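Local atomic coordinates of metazoan TIR-STING fusion (Crassostrea gigas, PDB entry 6WT6), a protein that joins a TIR domain to a STING ligand-binding domain in a single chain and probably takes part in innate immune signalling. Residues H32-Y37 and T59-E64; K85-V90 and V118-V123. One frame throughout, in Å; residues are numbered along the deposited sequence.

Contact 1: residues H32-Y37 and T59-E64; sequences HAFISY and TCCFAE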
ATOM      1  N   HIS A  32     -23.685  11.582 -11.341  1.00 48.88           N
ATOM      2  CA  HIS A  32     -22.630  12.371 -11.969  1.00 50.90           C
ATOM      3  C   HIS A  32     -21.686  12.958 -10.928  1.00 51.48           C
ATOM      4  O   HIS A  32     -20.474  13.035 -11.156  1.00 53.96           O
ATOM      5  CB  HIS A  32     -23.231  13.487 -12.825  1.00 54.69           C
ATOM      6  CG  HIS A  32     -23.903  13.002 -14.072  1.00 57.47           C
ATOM      7  ND1 HIS A  32     -25.229  12.632 -14.108  1.00 59.35           N
ATOM      8  CD2 HIS A  32     -23.429  12.828 -15.328  1.00 57.34           C
ATOM      9  CE1 HIS A  32     -25.544  12.247 -15.332  1.00 59.01           C
ATOM     10  NE2 HIS A  32     -24.470  12.357 -16.092  1.00 58.60           N
ATOM     11  N   ALA A  33     -22.216  13.384  -9.784  1.00 48.62           N
ATOM     12  CA  ALA A  33     -21.390  14.042  -8.785  1.00 47.24           C
ATOM     13  C   ALA A  33     -21.913  13.752  -7.387  1.00 48.22           C
ATOM     14  O   ALA A  33     -23.124  13.767  -7.149  1.00 51.64           O
ATOM     15  CB  ALA A  33     -21.334  15.556  -9.017  1.00 46.89           C
ATOM     16  N   PHE A  34     -20.991  13.478  -6.471  1.00 47.14           N
ATOM     17  CA  PHE A  34     -21.283  13.438  -5.047  1.00 51.48           C
ATOM     18  C   PHE A  34     -20.826  14.750  -4.431  1.00 50.86           C
ATOM     19  O   PHE A  34     -19.670  15.150  -4.599  1.00 47.71           O
ATOM     20  CB  PHE A  34     -20.588  12.263  -4.359  1.00 55.55           C
ATOM     21  CG  PHE A  34     -20.709  12.278  -2.856  1.00 56.26           C
ATOM     22  CD1 PHE A  34     -21.902  11.934  -2.240  1.00 60.24           C
ATOM     23  CD2 PHE A  34     -19.630  12.629  -2.060  1.00 56.09           C
ATOM     24  CE1 PHE A  34     -22.018  11.944  -0.858  1.00 59.14           C
ATOM     25  CE2 PHE A  34     -19.740  12.641  -0.677  1.00 57.24           C
ATOM     26  CZ  PHE A  34     -20.936  12.297  -0.077  1.00 58.28           C
ATOM     27  N   ILE A  35     -21.735  15.418  -3.734  1.00 54.32           N
ATOM     28  CA  ILE A  35     -21.440  16.681  -3.071  1.00 59.21           C
ATOM     29  C   ILE A  35     -21.049  16.370  -1.631  1.00 62.01           C
ATOM     30  O   ILE A  35     -21.895  16.013  -0.808  1.00 64.08           O
ATOM     31  CB  ILE A  35     -22.631  17.642  -3.146  1.00 61.16           C
ATOM     32  CG1 ILE A  35     -22.887  18.035  -4.601  1.00 61.41           C
ATOM     33  CG2 ILE A  35     -22.388  18.876  -2.292  1.00 63.36           C
ATOM     34  CD1 ILE A  35     -24.054  18.963  -4.791  1.00 62.66           C
ATOM     35  N   SER A  36     -19.756  16.489  -1.333  1.00 62.11           N
ATOM     36  CA  SER A  36     -19.226  16.268   0.005  1.00 63.71           C
ATOM     37  C   SER A  36     -19.147  17.609   0.725  1.00 58.97           C
ATOM     38  O   SER A  36     -18.424  18.511   0.289  1.00 55.74           O
ATOM     39  CB  SER A  36     -17.852  15.603  -0.056  1.00 72.69           C
ATOM     40  OG  SER A  36     -17.379  15.278   1.237  1.00 82.21           O
ATOM     41  N   TYR A  37     -19.887  17.735   1.823  1.00 56.64           N
ATOM     42  CA  TYR A  37     -19.962  18.986   2.558  1.00 59.37           C
ATOM     43  C   TYR A  37     -19.993  18.695   4.050  1.00 58.06           C
ATOM     44  O   TYR A  37     -20.360  17.600   4.483  1.00 53.57           O
ATOM     45  CB  TYR A  37     -21.195  19.804   2.151  1.00 61.91           C
ATOM     46  CG  TYR A  37     -22.514  19.122   2.451  1.00 65.21           C
ATOM     47  CD1 TYR A  37     -23.006  18.117   1.623  1.00 62.18           C
ATOM     48  CD2 TYR A  37     -23.272  19.487   3.555  1.00 56.80           C
ATOM     49  CE1 TYR A  37     -24.211  17.493   1.895  1.00 61.09           C
ATOM     50  CE2 TYR A  37     -24.475  18.872   3.832  1.00 58.47           C
ATOM     51  CZ  TYR A  37     -24.941  17.876   3.003  1.00 60.71           C
ATOM     52  OH  TYR A  37     -26.142  17.265   3.280  1.00 63.86           O
ATOM     53  N   THR A  59     -27.369  14.232 -12.428  1.00 52.12           N
ATOM     54  CA  THR A  59     -27.923  13.544 -11.267  1.00 56.27           C
ATOM     55  C   THR A  59     -26.862  13.499 -10.172  1.00 55.67           C
ATOM     56  O   THR A  59     -25.759  12.989 -10.394  1.00 55.17           O
ATOM     57  CB  THR A  59     -28.382  12.132 -11.631  1.00 59.55           C
ATOM     58  OG1 THR A  59     -29.547  12.207 -12.460  1.00 64.28           O
ATOM     59  CG2 THR A  59     -28.706  11.331 -10.378  1.00 61.32           C
ATOM     60  N   CYS A  60     -27.196  14.024  -8.998  1.00 53.68           N
ATOM     61  CA  CYS A  60     -26.240  14.145  -7.909  1.00 56.46           C
ATOM     62  C   CYS A  60     -26.698  13.353  -6.691  1.00 58.16           C
ATOM     63  O   CYS A  60     -27.865  12.973  -6.565  1.00 57.13           O
ATOM     64  CB  CYS A  60     -26.027  15.611  -7.516  1.00 58.34           C
ATOM     65  SG  CYS A  60     -25.149  16.597  -8.740  1.00 59.33           S
ATOM     66  N   CYS A  61     -25.746  13.109  -5.794  1.00 58.43           N
ATOM     67  CA  CYS A  61     -25.992  12.467  -4.509  1.00 57.35           C
ATOM     68  C   CYS A  61     -25.763  13.499  -3.413  1.00 60.58           C
ATOM     69  O   CYS A  61     -24.666  14.057  -3.302  1.00 62.11           O
ATOM     70  CB  CYS A  61     -25.079  11.255  -4.312  1.00 53.50           C
ATOM     71  SG  CYS A  61     -25.217  10.451  -2.693  1.00 53.05           S
ATOM     72  N   PHE A  62     -26.797  13.751  -2.612  1.00 62.25           N
ATOM     73  CA  PHE A  62     -26.773  14.785  -1.583  1.00 63.07           C
ATOM     74  C   PHE A  62     -27.145  14.154  -0.248  1.00 59.27           C
ATOM     75  O   PHE A  62     -28.226  13.572  -0.117  1.00 56.51           O
ATOM     76  CB  PHE A  62     -27.736  15.922  -1.937  1.00 66.02           C
ATOM     77  CG  PHE A  62     -27.512  17.180  -1.148  1.00 67.93           C
ATOM     78  CD1 PHE A  62     -26.407  17.975  -1.393  1.00 67.99           C
ATOM     79  CD2 PHE A  62     -28.415  17.577  -0.176  1.00 68.91           C
ATOM     80  CE1 PHE A  62     -26.199  19.136  -0.676  1.00 69.08           C
ATOM     81  CE2 PHE A  62     -28.212  18.741   0.545  1.00 70.75           C
ATOM     82  CZ  PHE A  62     -27.103  19.522   0.293  1.00 69.92           C
ATOM     83  N   ALA A  63     -26.256  14.285   0.742  1.00 59.00           N
ATOM     84  CA  ALA A  63     -26.401  13.564   2.004  1.00 61.21           C
ATOM     85  C   ALA A  63     -27.752  13.830   2.661  1.00 63.18           C
ATOM     86  O   ALA A  63     -28.503  12.897   2.966  1.00 62.37           O
ATOM     87  CB  ALA A  63     -25.259  13.939   2.951  1.00 62.99           C
ATOM     88  N   GLU A  64     -28.076  15.110   2.878  1.00 65.79           N
ATOM     89  CA  GLU A  64     -29.328  15.478   3.538  1.00 70.63           C
ATOM     90  C   GLU A  64     -30.534  14.836   2.865  1.00 72.46           C
ATOM     91  O   GLU A  64     -31.438  14.326   3.539  1.00 76.75           O
ATOM     92  CB  GLU A  64     -29.484  17.000   3.545  1.00 74.24           C
ATOM     93  CG  GLU A  64     -30.856  17.493   3.973  1.00 75.61           C
ATOM     94  CD  GLU A  64     -31.126  18.923   3.530  1.00 79.39           C
ATOM     95  OE1 GLU A  64     -31.312  19.149   2.313  1.00 79.68           O
ATOM     96  OE2 GLU A  64     -31.147  19.822   4.398  1.00 81.88           O
TER
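The carbonyl oxygen of T59 is gripped by one bond from the facing segment, the shortest of the contact: H32 N donates to T59 O at 2.7 Å, nearly along the C=O axis. The pairing is returned by the ring, since T59 N donates to H32 ND1 at 3.2 Å in an almost straight bond (173°), although it approaches tilted from the ring plane. With CG beside its backbone N, the imidazole reaches T59 with ND1 and hydrogen-bonds P23 O with NE2. This fixes its rotation and is consistent with the neutral ring protonated at NE2.

Beyond this corner the chains run parallel. C61 N donates to A33 O at 3.0 Å, and I35 N to C61 O at 3.3 Å. F34 and C61 share one face, where C61 SG lies at the edge of the F34 ring, 3.7 Å from CD1. F34 CG and C61 SG, each anti to its backbone N, point side by side toward helix 74-82.

On the opposite face I35 CG2 meets the edge of the F62 ring. Y37, whose CG takes the crowded position between N and carbonyl carbon (chi1 63°), lays its ring against F62 in an offset stack with planes 13° apart. Its CE1 lies 3.6 Å from F62 CE1, over one face of F62. At the ring's tip E64 N donates to Y37 OH at 2.9 Å, while the E64 carboxylate turns to a salt bridge with R47.

Helix 43-56 links the parallel strands and packs on I35, Y37 and F62, making a beta-alpha-beta unit of the TIR fold.

Contact 2: residues K85-V90 and V118-V123; sequences KNVILV and VCLVPV
Strands 87-90 and 120-123 run parallel, their axes approaching to 4.6 Å with N-to-C directions 21° apart. V87 and L89 each use both N and O toward the partner strand, the pattern of a regular parallel ladder. V87 N donates to C119 O, V87 O receives V121 N at 2.8 Å, L89 N donates to V121 O, and L89 O receives V123 N at 2.7 Å, this last bond lying nearly along the C=O axis.

C119 O, just ahead of strand 120-124, accepts twice. Besides V87 N it takes N86 ND2 at 3.1 Å; the two donors approach from opposite sides of the carbonyl plane, each more than 40° out of it. N86 holds CG beside its backbone N (chi1 -69°), which swings the amide across to the partner segment.

I88, V121 and V123 occupy one face, side by side and pointing the same way: I88 CG1 meets V121 CB at 4.0 Å, and I88 CG2 meets V123 CG2 at 3.6 Å. On the other face L89 and L120 cross obliquely, with L89 CD1 and L120 CD2 3.7 Å apart. At the N-terminal end of the ladder V87 CG2 touches C119 SG.

Helix 153-159 packs on the I88, V121 and V123 face through I159, A158 and I155. Helix 104-108 lies against V87, L89 and L120, and strand 31-36 flanks strand 84-91 on its other edge.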
ATOM      1  N   LYS A  85     -19.282   9.649 -10.443  1.00 50.99           N
ATOM      2  CA  LYS A  85     -18.235   9.932 -11.416  1.00 50.98           C
ATOM      3  C   LYS A  85     -17.272  10.990 -10.890  1.00 48.07           C
ATOM      4  O   LYS A  85     -16.050  10.792 -10.891  1.00 46.38           O
ATOM      5  CB  LYS A  85     -18.881  10.366 -12.731  1.00 55.18           C
ATOM      6  CG  LYS A  85     -17.953  10.976 -13.751  1.00 54.67           C
ATOM      7  CD  LYS A  85     -18.760  11.859 -14.684  1.00 59.34           C
ATOM      8  CE  LYS A  85     -17.962  12.293 -15.886  1.00 60.55           C
ATOM      9  NZ  LYS A  85     -17.792  11.165 -16.832  1.00 63.74           N
ATOM     10  N   ASN A  86     -17.804  12.112 -10.417  1.00 46.89           N
ATOM     11  CA  ASN A  86     -17.006  13.160  -9.804  1.00 48.99           C
ATOM     12  C   ASN A  86     -17.415  13.338  -8.345  1.00 49.48           C
ATOM     13  O   ASN A  86     -18.527  12.990  -7.940  1.00 51.48           O
ATOM     14  CB  ASN A  86     -17.152  14.489 -10.562  1.00 52.12           C
ATOM     15  CG  ASN A  86     -16.516  14.448 -11.947  1.00 52.08           C
ATOM     16  OD1 ASN A  86     -17.136  14.011 -12.917  1.00 54.00           O
ATOM     17  ND2 ASN A  86     -15.279  14.918 -12.045  1.00 50.05           N
ATOM     18  N   VAL A  87     -16.491  13.870  -7.550  1.00 44.83           N
ATOM     19  CA  VAL A  87     -16.753  14.240  -6.162  1.00 45.11           C
ATOM     20  C   VAL A  87     -16.484  15.731  -6.026  1.00 46.31           C
ATOM     21  O   VAL A  87     -15.366  16.193  -6.294  1.00 44.38           O
ATOM     22  CB  VAL A  87     -15.892  13.436  -5.172  1.00 40.75           C
ATOM     23  CG1 VAL A  87     -16.060  13.978  -3.762  1.00 40.87           C
ATOM     24  CG2 VAL A  87     -16.269  11.966  -5.219  1.00 39.48           C
ATOM     25  N   ILE A  88     -17.501  16.482  -5.613  1.00 50.75           N
ATOM     26  CA  ILE A  88     -17.404  17.926  -5.433  1.00 51.61           C
ATOM     27  C   ILE A  88     -17.131  18.207  -3.960  1.00 55.17           C
ATOM     28  O   ILE A  88     -17.952  17.881  -3.094  1.00 58.49           O
ATOM     29  CB  ILE A  88     -18.683  18.632  -5.907  1.00 53.00           C
ATOM     30  CG1 ILE A  88     -18.830  18.515  -7.427  1.00 52.42           C
ATOM     31  CG2 ILE A  88     -18.687  20.089  -5.481  1.00 51.30           C
ATOM     32  CD1 ILE A  88     -20.148  19.033  -7.953  1.00 53.98           C
ATOM     33  N   LEU A  89     -15.975  18.804  -3.672  1.00 55.53           N
ATOM     34  CA  LEU A  89     -15.586  19.167  -2.314  1.00 54.00           C
ATOM     35  C   LEU A  89     -15.938  20.628  -2.065  1.00 60.06           C
ATOM     36  O   LEU A  89     -15.452  21.515  -2.774  1.00 65.28           O
ATOM     37  CB  LEU A  89     -14.090  18.939  -2.092  1.00 51.97           C
ATOM     38  CG  LEU A  89     -13.536  17.516  -2.200  1.00 53.79           C
ATOM     39  CD1 LEU A  89     -12.030  17.525  -1.971  1.00 56.79           C
ATOM     40  CD2 LEU A  89     -14.222  16.584  -1.214  1.00 53.17           C
ATOM     41  N   VAL A  90     -16.777  20.875  -1.060  1.00 62.13           N
ATOM     42  CA  VAL A  90     -17.153  22.229  -0.663  1.00 63.86           C
ATOM     43  C   VAL A  90     -16.220  22.636   0.474  1.00 68.13           C
ATOM     44  O   VAL A  90     -16.446  22.292   1.636  1.00 69.25           O
ATOM     45  CB  VAL A  90     -18.622  22.313  -0.248  1.00 63.33           C
ATOM     46  CG1 VAL A  90     -19.003  23.755   0.053  1.00 63.10           C
ATOM     47  CG2 VAL A  90     -19.516  21.730  -1.332  1.00 63.45           C
ATOM     48  N   VAL A 118      -8.880  13.799 -12.230  1.00 62.99           N
ATOM     49  CA  VAL A 118     -10.048  13.455 -13.032  1.00 65.05           C
ATOM     50  C   VAL A 118     -11.321  13.539 -12.198  1.00 62.99           C
ATOM     51  O   VAL A 118     -12.313  14.147 -12.609  1.00 67.85           O
ATOM     52  CB  VAL A 118      -9.875  12.055 -13.654  1.00 64.04           C
ATOM     53  CG1 VAL A 118     -11.153  11.618 -14.358  1.00 64.58           C
ATOM     54  CG2 VAL A 118      -8.700  12.048 -14.628  1.00 63.01           C
ATOM     55  N   CYS A 119     -11.304  12.953 -11.005  1.00 58.03           N
ATOM     56  CA  CYS A 119     -12.477  12.789 -10.151  1.00 52.81           C
ATOM     57  C   CYS A 119     -12.784  14.032  -9.315  1.00 54.08           C
ATOM     58  O   CYS A 119     -13.924  14.507  -9.306  1.00 53.64           O
ATOM     59  CB  CYS A 119     -12.282  11.574  -9.237  1.00 51.66           C
ATOM     60  SG  CYS A 119     -13.566  11.328  -7.995  1.00 50.94           S
ATOM     61  N   LEU A 120     -11.791  14.556  -8.599  1.00 55.10           N
ATOM     62  CA  LEU A 120     -12.052  15.595  -7.611  1.00 51.76           C
ATOM     63  C   LEU A 120     -12.406  16.921  -8.271  1.00 53.62           C
ATOM     64  O   LEU A 120     -11.829  17.307  -9.290  1.00 56.51           O
ATOM     65  CB  LEU A 120     -10.842  15.772  -6.694  1.00 49.55           C
ATOM     66  CG  LEU A 120     -10.694  14.765  -5.547  1.00 47.60           C
ATOM     67  CD1 LEU A 120      -9.360  14.935  -4.837  1.00 48.94           C
ATOM     68  CD2 LEU A 120     -11.841  14.903  -4.553  1.00 47.39           C
ATOM     69  N   VAL A 121     -13.379  17.611  -7.685  1.00 53.33           N
ATOM     70  CA  VAL A 121     -13.755  18.964  -8.083  1.00 53.11           C
ATOM     71  C   VAL A 121     -13.743  19.832  -6.830  1.00 53.97           C
ATOM     72  O   VAL A 121     -14.780  19.973  -6.162  1.00 52.01           O
ATOM     73  CB  VAL A 121     -15.129  18.987  -8.774  1.00 52.54           C
ATOM     74  CG1 VAL A 121     -15.502  20.410  -9.175  1.00 57.88           C
ATOM     75  CG2 VAL A 121     -15.123  18.079  -9.992  1.00 50.61           C
ATOM     76  N   PRO A 122     -12.598  20.411  -6.456  1.00 56.51           N
ATOM     77  CA  PRO A 122     -12.533  21.238  -5.240  1.00 59.95           C
ATOM     78  C   PRO A 122     -13.187  22.594  -5.468  1.00 65.01           C
ATOM     79  O   PRO A 122     -12.782  23.349  -6.355  1.00 68.26           O
ATOM     80  CB  PRO A 122     -11.024  21.377  -4.985  1.00 62.42           C
ATOM     81  CG  PRO A 122     -10.370  20.329  -5.849  1.00 59.54           C
ATOM     82  CD  PRO A 122     -11.267  20.176  -7.034  1.00 57.08           C
ATOM     83  N   VAL A 123     -14.197  22.905  -4.659  1.00 64.45           N
ATOM     84  CA  VAL A 123     -14.915  24.172  -4.734  1.00 67.37           C
ATOM     85  C   VAL A 123     -14.505  25.004  -3.526  1.00 69.64           C
ATOM     86  O   VAL A 123     -14.846  24.671  -2.383  1.00 66.46           O
ATOM     87  CB  VAL A 123     -16.434  23.968  -4.781  1.00 65.20           C
ATOM     88  CG1 VAL A 123     -17.143  25.308  -4.847  1.00 68.18           C
ATOM     89  CG2 VAL A 123     -16.807  23.114  -5.976  1.00 61.83           C
TER

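Overall arrangement
Contact 1 closes before contact 2 opens along the chain, and their centres lie about 10 Å apart in one four-stranded parallel sheet ordered 60-62, 31-36, 84-91, 120-124. Each contact pairs an outer strand with an inner one. The two inner strands meet directly: I88 N is 2.7 Å from F34 O and S36 N is 2.9 Å from I88 O, both probable hydrogen bonds, while A33 CB packs on I88 CD1. Helices 43-56 and 74-82 pack on contact 1, helices 104-108 and 153-159 on contact 2. Together the contacts span the full sheet at the core of the TIR domain, separate from the mixed sheet formed by strands 212-221 to 327-332 in the STING part.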